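PDB 5ZKA: N-acetylneuraminate lyase from Fusobacterium nucleatum subsp. nucleatum ATCC 25586, which belongs to the dihydrodipicolinate synthetase family of lyases and folds as a TIM barrel. Local coordinates for residues I21-Y29 and L40-I48. Residues are numbered along the deposited sequence; the frame is centred on the assembly and turned at random.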
loop_
_atom_site.group_PDB
_atom_site.type_symbol
_atom_site.label_atom_id
_atom_site.label_comp_id
_atom_site.label_asym_id
_atom_site.label_seq_id
_atom_site.Cartn_x
_atom_site.Cartn_y
_atom_site.Cartn_z
ATOM N N ILE A 21 -7.017 -15.990 9.964
ATOM C CA ILE A 21 -6.406 -16.311 8.678
ATOM C C ILE A 21 -7.250 -17.369 7.971
ATOM O O ILE A 21 -7.453 -18.462 8.507
ATOM C CB ILE A 21 -4.966 -16.809 8.873
ATOM C CG1 ILE A 21 -4.143 -15.792 9.671
ATOM C CG2 ILE A 21 -4.327 -17.136 7.543
ATOM C CD1 ILE A 21 -3.931 -14.484 8.959
ATOM N N TYR A 22 -7.731 -17.046 6.770
ATOM C CA TYR A 22 -8.533 -17.950 5.942
ATOM C C TYR A 22 -7.743 -18.368 4.707
ATOM O O TYR A 22 -7.258 -17.509 3.964
ATOM C CB TYR A 22 -9.823 -17.274 5.455
ATOM C CG TYR A 22 -10.883 -17.020 6.497
ATOM C CD1 TYR A 22 -10.663 -16.121 7.530
ATOM C CD2 TYR A 22 -12.131 -17.633 6.409
ATOM C CE1 TYR A 22 -11.630 -15.874 8.481
ATOM C CE2 TYR A 22 -13.115 -17.386 7.352
ATOM C CZ TYR A 22 -12.858 -16.495 8.379
ATOM O OH TYR A 22 -13.811 -16.234 9.324
ATOM N N SER A 23 -7.658 -19.671 4.447
ATOM C CA SER A 23 -7.157 -20.113 3.152
ATOM C C SER A 23 -8.262 -19.999 2.112
ATOM O O SER A 23 -9.381 -20.468 2.337
ATOM C CB SER A 23 -6.677 -21.564 3.213
ATOM O OG SER A 23 -5.412 -21.660 3.851
ATOM N N ALA A 24 -7.946 -19.394 0.972
ATOM C CA ALA A 24 -8.817 -19.491 -0.193
ATOM C C ALA A 24 -8.601 -20.877 -0.761
ATOM O O ALA A 24 -7.568 -21.161 -1.380
ATOM C CB ALA A 24 -8.506 -18.399 -1.213
ATOM N N LEU A 25 -9.562 -21.752 -0.493
ATOM C CA LEU A 25 -9.384 -23.177 -0.693
ATOM C C LEU A 25 -9.146 -23.511 -2.161
ATOM O O LEU A 25 -9.947 -23.164 -3.030
ATOM C CB LEU A 25 -10.616 -23.909 -0.166
ATOM C CG LEU A 25 -10.556 -25.432 -0.197
ATOM C CD1 LEU A 25 -9.488 -25.910 0.780
ATOM C CD2 LEU A 25 -11.920 -26.014 0.151
ATOM N N MET A 26 -8.044 -24.198 -2.434
ATOM C CA MET A 26 -7.804 -24.705 -3.775
ATOM C C MET A 26 -8.546 -26.015 -3.989
ATOM O O MET A 26 -8.808 -26.772 -3.047
ATOM C CB MET A 26 -6.314 -24.918 -4.007
ATOM C CG MET A 26 -5.517 -23.654 -3.775
ATOM S SD MET A 26 -4.195 -23.458 -4.966
ATOM C CE MET A 26 -5.079 -23.341 -6.515
ATOM N N VAL A 27 -8.870 -26.290 -5.247
ATOM C CA VAL A 27 -9.683 -27.439 -5.622
ATOM C C VAL A 27 -8.893 -28.271 -6.617
ATOM O O VAL A 27 -8.384 -27.724 -7.599
ATOM C CB VAL A 27 -11.039 -27.030 -6.224
ATOM C CG1 VAL A 27 -11.817 -28.282 -6.666
ATOM C CG2 VAL A 27 -11.829 -26.232 -5.204
ATOM N N PRO A 28 -8.741 -29.584 -6.396
ATOM C CA PRO A 28 -8.047 -30.417 -7.377
ATOM C C PRO A 28 -9.008 -30.950 -8.423
ATOM O O PRO A 28 -10.067 -31.508 -8.103
ATOM C CB PRO A 28 -7.445 -31.540 -6.522
ATOM C CG PRO A 28 -8.391 -31.682 -5.379
ATOM C CD PRO A 28 -9.008 -30.307 -5.141
ATOM N N TYR A 29 -8.639 -30.772 -9.685
ATOM C CA TYR A 29 -9.453 -31.189 -10.813
ATOM C C TYR A 29 -8.752 -32.314 -11.555
ATOM O O TYR A 29 -7.521 -32.381 -11.586
ATOM C CB TYR A 29 -9.724 -30.010 -11.764
ATOM C CG TYR A 29 -10.479 -28.888 -11.096
ATOM C CD1 TYR A 29 -11.866 -28.948 -10.948
ATOM C CD2 TYR A 29 -9.810 -27.775 -10.590
ATOM C CE1 TYR A 29 -12.571 -27.921 -10.311
ATOM C CE2 TYR A 29 -10.502 -26.738 -9.958
ATOM C CZ TYR A 29 -11.880 -26.818 -9.824
ATOM O OH TYR A 29 -12.556 -25.798 -9.193
ATOM N N LEU A 40 -9.699 -33.187 -2.784
ATOM C CA LEU A 40 -10.277 -32.002 -2.152
ATOM C C LEU A 40 -10.357 -32.177 -0.644
ATOM O O LEU A 40 -10.040 -31.255 0.112
ATOM C CB LEU A 40 -11.666 -31.704 -2.728
ATOM C CG LEU A 40 -12.407 -30.517 -2.104
ATOM C CD1 LEU A 40 -11.560 -29.216 -2.156
ATOM C CD2 LEU A 40 -13.778 -30.293 -2.775
ATOM N N ARG A 41 -10.786 -33.353 -0.185
ATOM C CA ARG A 41 -10.759 -33.623 1.247
ATOM C C ARG A 41 -9.336 -33.560 1.800
ATOM O O ARG A 41 -9.122 -33.080 2.920
ATOM C CB ARG A 41 -11.403 -34.981 1.528
ATOM C CG ARG A 41 -12.881 -35.003 1.109
ATOM C CD ARG A 41 -13.584 -36.295 1.506
ATOM N NE ARG A 41 -14.974 -36.271 1.056
ATOM C CZ ARG A 41 -16.005 -35.892 1.805
ATOM N NH1 ARG A 41 -15.813 -35.519 3.063
ATOM N NH2 ARG A 41 -17.230 -35.890 1.293
ATOM N N GLU A 42 -8.346 -34.026 1.028
ATOM C CA GLU A 42 -6.961 -33.969 1.494
ATOM C C GLU A 42 -6.478 -32.531 1.631
ATOM O O GLU A 42 -5.726 -32.207 2.559
ATOM C CB GLU A 42 -6.047 -34.741 0.543
ATOM C CG GLU A 42 -6.274 -36.259 0.569
ATOM C CD GLU A 42 -5.275 -37.008 -0.286
ATOM O OE1 GLU A 42 -4.339 -36.363 -0.807
ATOM O OE2 GLU A 42 -5.437 -38.239 -0.454
ATOM N N ILE A 43 -6.879 -31.660 0.704
ATOM C CA ILE A 43 -6.468 -30.262 0.798
ATOM C C ILE A 43 -7.125 -29.596 1.997
ATOM O O ILE A 43 -6.494 -28.817 2.723
ATOM C CB ILE A 43 -6.800 -29.520 -0.508
ATOM C CG1 ILE A 43 -5.985 -30.076 -1.674
ATOM C CG2 ILE A 43 -6.549 -28.019 -0.346
ATOM C CD1 ILE A 43 -6.338 -29.410 -3.022
ATOM N N ILE A 44 -8.408 -29.878 2.214
ATOM C CA ILE A 44 -9.110 -29.358 3.383
ATOM C C ILE A 44 -8.432 -29.825 4.666
ATOM O O ILE A 44 -8.177 -29.026 5.577
ATOM C CB ILE A 44 -10.591 -29.786 3.345
ATOM C CG1 ILE A 44 -11.318 -29.079 2.198
ATOM C CG2 ILE A 44 -11.264 -29.486 4.671
ATOM C CD1 ILE A 44 -12.635 -29.744 1.802
ATOM N N ARG A 45 -8.156 -31.132 4.770
ATOM C CA ARG A 45 -7.504 -31.651 5.970
ATOM C C ARG A 45 -6.141 -30.999 6.194
ATOM O O ARG A 45 -5.789 -30.656 7.327
ATOM C CB ARG A 45 -7.364 -33.174 5.885
ATOM C CG ARG A 45 -8.680 -33.929 6.018
ATOM C CD ARG A 45 -8.922 -34.477 7.438
ATOM N NE ARG A 45 -8.938 -33.425 8.460
ATOM C CZ ARG A 45 -9.991 -32.661 8.745
ATOM N NH1 ARG A 45 -11.130 -32.812 8.080
ATOM N NH2 ARG A 45 -9.905 -31.731 9.689
ATOM N N TYR A 46 -5.366 -30.801 5.124
ATOM C CA TYR A 46 -4.067 -30.145 5.271
ATOM C C TYR A 46 -4.219 -28.730 5.824
ATOM O O TYR A 46 -3.489 -28.330 6.737
ATOM C CB TYR A 46 -3.345 -30.120 3.923
ATOM C CG TYR A 46 -1.903 -29.675 3.994
ATOM C CD1 TYR A 46 -0.909 -30.544 4.428
ATOM C CD2 TYR A 46 -1.529 -28.398 3.596
ATOM C CE1 TYR A 46 0.418 -30.137 4.486
ATOM C CE2 TYR A 46 -0.218 -27.989 3.650
ATOM C CZ TYR A 46 0.754 -28.862 4.098
ATOM O OH TYR A 46 2.066 -28.443 4.142
ATOM N N ASN A 47 -5.177 -27.960 5.296
ATOM C CA ASN A 47 -5.373 -26.594 5.778
ATOM C C ASN A 47 -5.766 -26.562 7.251
ATOM O O ASN A 47 -5.240 -25.758 8.032
ATOM C CB ASN A 47 -6.433 -25.891 4.931
ATOM C CG ASN A 47 -5.844 -25.250 3.709
ATOM O OD1 ASN A 47 -5.200 -24.206 3.802
ATOM N ND2 ASN A 47 -6.039 -25.876 2.554
ATOM N N ILE A 48 -6.709 -27.412 7.650
ATOM C CA ILE A 48 -7.196 -27.365 9.024
ATOM C C ILE A 48 -6.154 -27.937 9.982
ATOM O O ILE A 48 -5.871 -27.358 11.039
ATOM C CB ILE A 48 -8.533 -28.116 9.142
ATOM C CG1 ILE A 48 -9.608 -27.448 8.281
ATOM C CG2 ILE A 48 -8.963 -28.205 10.601
ATOM C CD1 ILE A 48 -10.872 -28.319 8.126
#
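L40 meets P28 within the first beta-alpha-beta unit (strand 20-24, helix 37-49, strand 55-58) of the TIM barrel. The chain of strand 20-24 continues through 25-29, and helix 37-49 comes back to pack along the outside of the barrel. The contact is buried and almost wholly apolar. The backbone N of L40 lies 3.3 Å from CG of P28, and CB of L40 rests near the CD of the same proline ring. CG of L40 is anti to the backbone N (chi1 177°), which carries CD1 to L25 and M26. There it touches CD2 of L25 at 4.0 Å, the two leucine side chains crossing at about a right angle. I79 of helix 70-84 packs on L40 as well.

One turn on, I43 points at 25-28 and uses both branches. Its CD1 abuts the CD of the P28 ring, at 3.5 Å. Its CG2 lies 3.8 Å from CD1 of L25. Both methyls also sit against the carbonyl O of M26, a buried acceptor that has no hydrogen-bond partner in the model.

I44 approaches L25 from another side. Its CG1 packs on CD2 of L25 at 3.7 Å and also touches CD1 of that leucine, while I43 meets L25 through CD1.

N47 ends the contact with its one polar link. ND2 turns back along the helix and donates to O of I43 at 3.0 Å. The backbone N of N47 reaches that oxygen from the opposite face of its plane. The ND2 bond and the bond from S23 hold the amide at both ends. At the strand, OG of S23 donates to OD1 of N47 at 2.6 Å, standing above the carbonyl plane and 36° out of it.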